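Local coordinates for protein probable 2-oxoacid ferredoxin oxidoreductase, alpha chain (Thermoplasma acidophilum, PDB 3JU3) that probably forms part of an enzyme that oxidatively decarboxylates 2-oxoacids such as 2-oxoglutarate to acyl-CoA, passing the electrons to ferredoxin, at residues A6-T20 with L35-K48. Numbering follows the deposited sequence.
Sequences AVLIGEKEADITFVT and LKEEGISANLLYLK
In this piece of the alpha chain, which carries the pyruvate:ferredoxin oxidoreductase core domain II, strand 42-47 is the middle of a mixed sheet, parallel to strand 16-21 in a beta-alpha-beta unit and antiparallel to strand 6-9. The side chain of Asn-43 links the loop 10-15 to strand 16-21. Its CG stands between backbone N and carbonyl carbon (chi1 57°), which turns the amide toward the loop and Thr-17: ND2 donates to Glu-11 O at 2.6 Å, nearly in the amide plane, and OD1 accepts a hydrogen bond from Thr-17 OG1 on a lone pair, 2.7 Å. A water accepts from ND2 and donates to Thr-17 OG1, closing the ring. With an alanine here, Glu-11 O would probably lose this donor and the Thr-17 hydroxyl its acceptor, leaving the loop less firmly held. Where the loop ends, Ser-41 OG accepts from Asp-15 N at 3.0 Å, while Ser-41 N reaches Asp-15 OD2 from its anti side at 3.0 Å, well out of the carboxylate plane. On the face with Ala-42, Leu-35 CD1 meets the Phe-18 ring edge-on, 4.0 Å from CE2; Ile-16 CG2 covers one ring face. Helices 25-37 and 105-117 pack against Phe-18, helix 79-87 against Val-19 and Leu-47, and residues 17-19 continue the sheet into a parallel strand of the second subunit.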
ATOM      1  N   ALA A   6      17.411  -5.817 -15.272  1.00 23.29           N
ATOM      2  CA  ALA A   6      17.799  -6.310 -13.955  1.00 22.42           C
ATOM      3  C   ALA A   6      19.281  -6.022 -13.770  1.00 22.07           C
ATOM      4  O   ALA A   6      20.061  -6.149 -14.718  1.00 22.00           O
ATOM      5  CB  ALA A   6      17.543  -7.793 -13.828  1.00 21.78           C
ATOM      6  N   VAL A   7      19.673  -5.664 -12.563  1.00 19.86           N
ATOM      7  CA  VAL A   7      21.076  -5.397 -12.316  1.00 20.36           C
ATOM      8  C   VAL A   7      21.488  -6.179 -11.083  1.00 19.55           C
ATOM      9  O   VAL A   7      20.687  -6.339 -10.160  1.00 19.34           O
ATOM     10  CB  VAL A   7      21.353  -3.874 -12.185  1.00 20.46           C
ATOM     11  CG1 VAL A   7      20.398  -3.191 -11.202  1.00 20.24           C
ATOM     12  CG2 VAL A   7      22.804  -3.612 -11.804  1.00 25.30           C
ATOM     13  N   LEU A   8      22.709  -6.680 -11.060  1.00 18.83           N
ATOM     14  CA  LEU A   8      23.210  -7.333  -9.860  1.00 18.87           C
ATOM     15  C   LEU A   8      24.106  -6.313  -9.183  1.00 19.51           C
ATOM     16  O   LEU A   8      25.129  -5.954  -9.749  1.00 18.87           O
ATOM     17  CB  LEU A   8      24.038  -8.573 -10.216  1.00 18.70           C
ATOM     18  CG  LEU A   8      24.583  -9.337  -9.010  1.00 18.88           C
ATOM     19  CD1 LEU A   8      23.465  -9.887  -8.114  1.00 19.06           C
ATOM     20  CD2 LEU A   8      25.520 -10.444  -9.452  1.00 22.31           C
ATOM     21  N   ILE A   9      23.724  -5.844  -7.995  1.00 18.57           N
ATOM     22  CA  ILE A   9      24.520  -4.863  -7.282  1.00 18.90           C
ATOM     23  C   ILE A   9      25.345  -5.584  -6.211  1.00 19.68           C
ATOM     24  O   ILE A   9      24.821  -6.388  -5.440  1.00 19.05           O
ATOM     25  CB  ILE A   9      23.627  -3.786  -6.620  1.00 20.33           C
ATOM     26  CG1 ILE A   9      22.688  -3.132  -7.695  1.00 20.42           C
ATOM     27  CG2 ILE A   9      24.478  -2.805  -5.800  1.00 18.76           C
ATOM     28  CD1 ILE A   9      21.723  -2.100  -7.141  1.00 22.09           C
ATOM     29  N   GLY A  10      26.624  -5.267  -6.182  1.00 20.05           N
ATOM     30  CA  GLY A  10      27.582  -5.883  -5.280  1.00 22.49           C
ATOM     31  C   GLY A  10      28.471  -6.883  -5.997  1.00 23.49           C
ATOM     32  O   GLY A  10      28.659  -6.846  -7.214  1.00 24.33           O
ATOM     33  N   GLU A  11      28.994  -7.799  -5.213  1.00 25.22           N
ATOM     34  CA  GLU A  11      29.914  -8.802  -5.671  1.00 27.71           C
ATOM     35  C   GLU A  11      29.217  -9.989  -6.311  1.00 27.62           C
ATOM     36  O   GLU A  11      28.178 -10.415  -5.820  1.00 28.49           O
ATOM     37  CB  GLU A  11      30.704  -9.265  -4.462  1.00 28.82           C
ATOM     38  CG  GLU A  11      31.511  -8.158  -3.813  1.00 33.17           C
ATOM     39  CD  GLU A  11      32.520  -7.507  -4.759  1.00 38.08           C
ATOM     40  OE1 GLU A  11      33.353  -8.233  -5.358  1.00 39.69           O
ATOM     41  OE2 GLU A  11      32.476  -6.257  -4.891  1.00 41.74           O
ATOM     42  N   LYS A  12      29.800 -10.533  -7.383  1.00 27.74           N
ATOM     43  CA  LYS A  12      29.208 -11.667  -8.114  1.00 27.37           C
ATOM     44  C   LYS A  12      28.893 -12.854  -7.219  1.00 26.32           C
ATOM     45  O   LYS A  12      27.812 -13.424  -7.323  1.00 28.14           O
ATOM     46  CB  LYS A  12      30.099 -12.141  -9.256  1.00 27.89           C
ATOM     47  CG  LYS A  12      30.396 -11.099 -10.319  1.00 31.56           C
ATOM     48  CD  LYS A  12      29.172 -10.820 -11.178  1.00 33.93           C
ATOM     49  CE  LYS A  12      29.012  -9.324 -11.371  1.00 35.03           C
ATOM     50  NZ  LYS A  12      27.846  -9.024 -12.234  1.00 35.25           N
ATOM     51  N   GLU A  13      29.860 -13.248  -6.396  0.50 25.11           N
ATOM     52  CA  GLU A  13      29.687 -14.308  -5.412  0.50 23.66           C
ATOM     53  C   GLU A  13      29.359 -13.592  -4.129  0.50 22.56           C
ATOM     54  O   GLU A  13      29.923 -12.522  -3.870  0.50 21.47           O
ATOM     55  CB  GLU A  13      30.987 -15.094  -5.230  0.50 23.94           C
ATOM     56  CG  GLU A  13      31.057 -15.966  -3.967  0.50 24.09           C
ATOM     57  CD  GLU A  13      30.645 -17.424  -4.200  0.50 24.39           C
ATOM     58  OE1 GLU A  13      29.891 -17.706  -5.162  0.50 24.39           O
ATOM     59  OE2 GLU A  13      31.085 -18.292  -3.416  0.50 22.06           O
ATOM     60  N   ALA A  14      28.438 -14.152  -3.352  1.00 21.28           N
ATOM     61  CA  ALA A  14      28.169 -13.622  -2.013  1.00 20.13           C
ATOM     62  C   ALA A  14      27.518 -14.680  -1.181  1.00 18.84           C
ATOM     63  O   ALA A  14      26.922 -15.591  -1.719  1.00 19.87           O
ATOM     64  CB  ALA A  14      27.281 -12.400  -2.093  1.00 19.73           C
ATOM     65  N   ASP A  15      27.668 -14.582   0.126  1.00 17.69           N
ATOM     66  CA  ASP A  15      27.010 -15.473   1.057  1.00 17.20           C
ATOM     67  C   ASP A  15      25.475 -15.490   0.882  1.00 17.54           C
ATOM     68  O   ASP A  15      24.852 -16.535   1.015  1.00 16.51           O
ATOM     69  CB  ASP A  15      27.357 -15.064   2.491  1.00 16.59           C
ATOM     70  CG  ASP A  15      28.853 -15.251   2.814  1.00 19.55           C
ATOM     71  OD1 ASP A  15      29.458 -16.248   2.383  1.00 19.22           O
ATOM     72  OD2 ASP A  15      29.438 -14.377   3.479  1.00 17.17           O
ATOM     73  N   ILE A  16      24.895 -14.308   0.643  1.00 17.60           N
ATOM     74  CA  ILE A  16      23.446 -14.086   0.498  1.00 17.40           C
ATOM     75  C   ILE A  16      23.197 -13.281  -0.786  1.00 18.34           C
ATOM     76  O   ILE A  16      23.866 -12.258  -1.026  1.00 17.55           O
ATOM     77  CB  ILE A  16      22.867 -13.255   1.680  1.00 17.66           C
ATOM     78  CG1 ILE A  16      22.956 -14.043   3.006  1.00 17.58           C
ATOM     79  CG2 ILE A  16      21.380 -12.828   1.368  1.00 19.92           C
ATOM     80  CD1 ILE A  16      22.854 -13.184   4.282  1.00 17.20           C
ATOM     81  N   THR A  17      22.219 -13.718  -1.588  1.00 17.14           N
ATOM     82  CA  THR A  17      21.751 -12.925  -2.710  1.00 17.03           C
ATOM     83  C   THR A  17      20.310 -12.496  -2.449  1.00 17.10           C
ATOM     84  O   THR A  17      19.371 -13.310  -2.514  1.00 17.25           O
ATOM     85  CB  THR A  17      21.842 -13.771  -4.014  1.00 18.86           C
ATOM     86  OG1 THR A  17      23.222 -13.989  -4.303  1.00 17.76           O
ATOM     87  CG2 THR A  17      21.161 -13.071  -5.244  1.00 17.42           C
ATOM     88  N   PHE A  18      20.138 -11.233  -2.118  1.00 17.03           N
ATOM     89  CA  PHE A  18      18.805 -10.654  -1.962  1.00 16.75           C
ATOM     90  C   PHE A  18      18.211 -10.427  -3.354  1.00 17.62           C
ATOM     91  O   PHE A  18      18.945 -10.177  -4.306  1.00 17.77           O
ATOM     92  CB  PHE A  18      18.880  -9.313  -1.226  1.00 15.21           C
ATOM     93  CG  PHE A  18      19.242  -9.429   0.237  1.00 16.79           C
ATOM     94  CD1 PHE A  18      18.314  -9.915   1.143  1.00 15.13           C
ATOM     95  CD2 PHE A  18      20.507  -9.038   0.706  1.00 17.11           C
ATOM     96  CE1 PHE A  18      18.626 -10.009   2.517  1.00 18.92           C
ATOM     97  CE2 PHE A  18      20.835  -9.150   2.089  1.00 14.53           C
ATOM     98  CZ  PHE A  18      19.904  -9.615   2.967  1.00 18.33           C
ATOM     99  N   VAL A  19      16.880 -10.547  -3.472  1.00 17.92           N
ATOM    100  CA  VAL A  19      16.164 -10.179  -4.702  1.00 17.78           C
ATOM    101  C   VAL A  19      15.046  -9.248  -4.279  1.00 18.56           C
ATOM    102  O   VAL A  19      14.296  -9.567  -3.337  1.00 18.70           O
ATOM    103  CB  VAL A  19      15.543 -11.387  -5.392  1.00 18.61           C
ATOM    104  CG1 VAL A  19      14.903 -10.969  -6.760  1.00 16.40           C
ATOM    105  CG2 VAL A  19      16.564 -12.458  -5.619  1.00 17.00           C
ATOM    106  N   THR A  20      14.926  -8.103  -4.950  1.00 18.14           N
ATOM    107  CA  THR A  20      13.787  -7.258  -4.745  1.00 18.39           C
ATOM    108  C   THR A  20      13.550  -6.357  -5.964  1.00 18.87           C
ATOM    109  O   THR A  20      14.266  -6.457  -6.981  1.00 18.26           O
ATOM    110  CB  THR A  20      13.888  -6.447  -3.406  1.00 19.15           C
ATOM    111  OG1 THR A  20      12.557  -6.127  -2.932  1.00 20.39           O
ATOM    112  CG2 THR A  20      14.691  -5.143  -3.602  1.00 18.95           C
ATOM    113  N   LEU A  35      25.917  -6.110   7.074  1.00 22.51           N
ATOM    114  CA  LEU A  35      26.458  -7.479   7.003  1.00 21.36           C
ATOM    115  C   LEU A  35      28.000  -7.527   6.867  1.00 21.39           C
ATOM    116  O   LEU A  35      28.659  -8.361   7.484  1.00 20.26           O
ATOM    117  CB  LEU A  35      25.747  -8.279   5.883  1.00 19.80           C
ATOM    118  CG  LEU A  35      24.321  -8.760   6.201  1.00 19.19           C
ATOM    119  CD1 LEU A  35      23.656  -9.220   4.887  1.00 15.65           C
ATOM    120  CD2 LEU A  35      24.302  -9.887   7.260  1.00 18.44           C
ATOM    121  N   LYS A  36      28.561  -6.632   6.054  1.00 22.11           N
ATOM    122  CA  LYS A  36      30.007  -6.541   5.864  1.00 23.03           C
ATOM    123  C   LYS A  36      30.716  -6.415   7.214  1.00 23.47           C
ATOM    124  O   LYS A  36      31.799  -6.981   7.418  1.00 21.97           O
ATOM    125  CB  LYS A  36      30.335  -5.315   4.993  1.00 23.80           C
ATOM    126  CG  LYS A  36      30.221  -5.562   3.532  1.00 24.09           C
ATOM    127  CD  LYS A  36      30.335  -4.273   2.755  1.00 28.82           C
ATOM    128  CE  LYS A  36      29.762  -4.451   1.343  1.00 31.30           C
ATOM    129  NZ  LYS A  36      29.969  -3.204   0.538  1.00 34.55           N
ATOM    130  N   GLU A  37      30.079  -5.685   8.134  1.00 24.02           N
ATOM    131  CA  GLU A  37      30.639  -5.424   9.460  1.00 24.83           C
ATOM    132  C   GLU A  37      30.846  -6.707  10.246  1.00 24.39           C
ATOM    133  O   GLU A  37      31.718  -6.762  11.088  1.00 24.27           O
ATOM    134  CB  GLU A  37      29.772  -4.434  10.249  1.00 25.07           C
ATOM    135  CG  GLU A  37      29.906  -3.016   9.715  1.00 28.12           C
ATOM    136  CD  GLU A  37      29.089  -1.961  10.470  1.00 33.00           C
ATOM    137  OE1 GLU A  37      28.711  -2.159  11.655  1.00 34.90           O
ATOM    138  OE2 GLU A  37      28.869  -0.892   9.873  1.00 33.48           O
ATOM    139  N   GLU A  38      30.024  -7.712   9.963  1.00 23.61           N
ATOM    140  CA  GLU A  38      30.115  -9.011  10.600  1.00 23.68           C
ATOM    141  C   GLU A  38      30.823 -10.015   9.714  1.00 22.08           C
ATOM    142  O   GLU A  38      30.802 -11.224  10.012  1.00 21.55           O
ATOM    143  CB  GLU A  38      28.719  -9.570  10.884  1.00 24.81           C
ATOM    144  CG  GLU A  38      28.051  -8.992  12.052  1.00 27.93           C
ATOM    145  CD  GLU A  38      26.697  -9.595  12.230  1.00 31.36           C
ATOM    146  OE1 GLU A  38      26.605 -10.675  12.866  1.00 34.09           O
ATOM    147  OE2 GLU A  38      25.732  -8.996  11.725  1.00 31.51           O
ATOM    148  N   GLY A  39      31.439  -9.525   8.637  1.00 20.12           N
ATOM    149  CA  GLY A  39      32.142 -10.407   7.689  1.00 18.50           C
ATOM    150  C   GLY A  39      31.251 -11.270   6.820  1.00 17.24           C
ATOM    151  O   GLY A  39      31.712 -12.301   6.268  1.00 15.84           O
ATOM    152  N   ILE A  40      30.003 -10.820   6.623  1.00 15.60           N
ATOM    153  CA  ILE A  40      29.083 -11.538   5.740  1.00 15.92           C
ATOM    154  C   ILE A  40      28.887 -10.772   4.442  1.00 16.16           C
ATOM    155  O   ILE A  40      28.571  -9.593   4.475  1.00 15.85           O
ATOM    156  CB  ILE A  40      27.738 -11.755   6.392  1.00 16.24           C
ATOM    157  CG1 ILE A  40      27.901 -12.684   7.592  1.00 16.42           C
ATOM    158  CG2 ILE A  40      26.753 -12.338   5.391  1.00 14.17           C
ATOM    159  CD1 ILE A  40      26.683 -12.701   8.501  1.00 17.24           C
ATOM    160  N   SER A  41      29.074 -11.442   3.310  1.00 15.79           N
ATOM    161  CA  SER A  41      28.903 -10.764   2.019  1.00 16.69           C
ATOM    162  C   SER A  41      27.499 -10.976   1.452  1.00 16.77           C
ATOM    163  O   SER A  41      26.884 -12.015   1.632  1.00 17.33           O
ATOM    164  CB  SER A  41      29.962 -11.220   1.007  1.00 16.90           C
ATOM    165  OG  SER A  41      29.833 -12.615   0.807  1.00 18.99           O
ATOM    166  N   ALA A  42      26.998  -9.988   0.723  1.00 16.89           N
ATOM    167  CA  ALA A  42      25.653 -10.116   0.198  1.00 16.85           C
ATOM    168  C   ALA A  42      25.626  -9.293  -1.063  1.00 16.59           C
ATOM    169  O   ALA A  42      26.341  -8.275  -1.166  1.00 17.37           O
ATOM    170  CB  ALA A  42      24.636  -9.644   1.226  1.00 16.55           C
ATOM    171  N   ASN A  43      24.852  -9.742  -2.045  1.00 14.85           N
ATOM    172  CA  ASN A  43      24.633  -8.915  -3.212  1.00 14.31           C
ATOM    173  C   ASN A  43      23.113  -8.761  -3.423  1.00 14.17           C
ATOM    174  O   ASN A  43      22.321  -9.316  -2.640  1.00 13.24           O
ATOM    175  CB  ASN A  43      25.404  -9.451  -4.447  1.00 13.70           C
ATOM    176  CG  ASN A  43      25.049 -10.903  -4.790  1.00 15.36           C
ATOM    177  OD1 ASN A  43      24.027 -11.414  -4.344  1.00 14.30           O
ATOM    178  ND2 ASN A  43      25.893 -11.566  -5.577  1.00 12.27           N
ATOM    179  N   LEU A  44      22.697  -7.962  -4.412  1.00 12.97           N
ATOM    180  CA  LEU A  44      21.265  -7.682  -4.604  1.00 12.65           C
ATOM    181  C   LEU A  44      20.943  -7.793  -6.082  1.00 13.06           C
ATOM    182  O   LEU A  44      21.517  -7.061  -6.904  1.00 11.92           O
ATOM    183  CB  LEU A  44      20.865  -6.285  -4.059  1.00 13.10           C
ATOM    184  CG  LEU A  44      19.466  -5.788  -4.509  1.00 10.36           C
ATOM    185  CD1 LEU A  44      18.333  -6.693  -4.024  1.00 10.81           C
ATOM    186  CD2 LEU A  44      19.181  -4.361  -4.084  1.00 14.61           C
ATOM    187  N   LEU A  45      20.049  -8.725  -6.426  1.00 12.03           N
ATOM    188  CA  LEU A  45      19.532  -8.784  -7.788  1.00 12.34           C
ATOM    189  C   LEU A  45      18.302  -7.890  -7.748  1.00 12.06           C
ATOM    190  O   LEU A  45      17.347  -8.184  -7.062  1.00 12.01           O
ATOM    191  CB  LEU A  45      19.178 -10.210  -8.194  1.00 11.43           C
ATOM    192  CG  LEU A  45      18.342 -10.439  -9.456  1.00 12.40           C
ATOM    193  CD1 LEU A  45      19.151  -9.986 -10.610  1.00 13.62           C
ATOM    194  CD2 LEU A  45      18.013 -11.952  -9.622  1.00 14.93           C
ATOM    195  N   TYR A  46      18.363  -6.789  -8.476  1.00 12.38           N
ATOM    196  CA  TYR A  46      17.313  -5.787  -8.457  1.00 12.66           C
ATOM    197  C   TYR A  46      16.593  -5.836  -9.799  1.00 12.56           C
ATOM    198  O   TYR A  46      17.206  -5.628 -10.847  1.00 11.11           O
ATOM    199  CB  TYR A  46      17.950  -4.418  -8.248  1.00 12.01           C
ATOM    200  CG  TYR A  46      16.990  -3.282  -8.234  1.00 16.18           C
ATOM    201  CD1 TYR A  46      16.013  -3.168  -7.258  1.00 16.40           C
ATOM    202  CD2 TYR A  46      17.065  -2.306  -9.205  1.00 18.02           C
ATOM    203  CE1 TYR A  46      15.144  -2.113  -7.275  1.00 18.61           C
ATOM    204  CE2 TYR A  46      16.214  -1.291  -9.238  1.00 18.27           C
ATOM    205  CZ  TYR A  46      15.263  -1.184  -8.280  1.00 20.22           C
ATOM    206  OH  TYR A  46      14.457  -0.089  -8.355  1.00 23.58           O
ATOM    207  N   LEU A  47      15.291  -6.107  -9.748  1.00 13.67           N
ATOM    208  CA  LEU A  47      14.475  -6.122 -10.955  1.00 13.94           C
ATOM    209  C   LEU A  47      13.892  -4.728 -11.171  1.00 14.27           C
ATOM    210  O   LEU A  47      13.238  -4.165 -10.285  1.00 11.63           O
ATOM    211  CB  LEU A  47      13.370  -7.165 -10.840  1.00 14.23           C
ATOM    212  CG  LEU A  47      13.921  -8.548 -10.439  1.00 16.57           C
ATOM    213  CD1 LEU A  47      12.822  -9.610 -10.236  1.00 17.94           C
ATOM    214  CD2 LEU A  47      15.022  -9.061 -11.422  1.00 13.93           C
ATOM    215  N   LYS A  48      14.167  -4.174 -12.337  1.00 14.62           N
ATOM    216  CA  LYS A  48      13.698  -2.846 -12.683  1.00 18.20           C
ATOM    217  C   LYS A  48      12.274  -2.924 -13.277  1.00 19.32           C
ATOM    218  O   LYS A  48      11.970  -3.780 -14.107  1.00 20.62           O
ATOM    219  CB  LYS A  48      14.649  -2.246 -13.720  1.00 17.67           C
ATOM    220  CG  LYS A  48      16.040  -2.102 -13.189  1.00 19.33           C
ATOM    221  CD  LYS A  48      16.858  -1.360 -14.204  1.00 21.35           C
ATOM    222  CE  LYS A  48      18.242  -1.162 -13.737  1.00 18.67           C
ATOM    223  NZ  LYS A  48      18.956  -0.591 -14.895  1.00 21.41           N
TER
HETATM  224  O   HOH W   1      25.172 -14.497  -6.006  1.00 27.99           O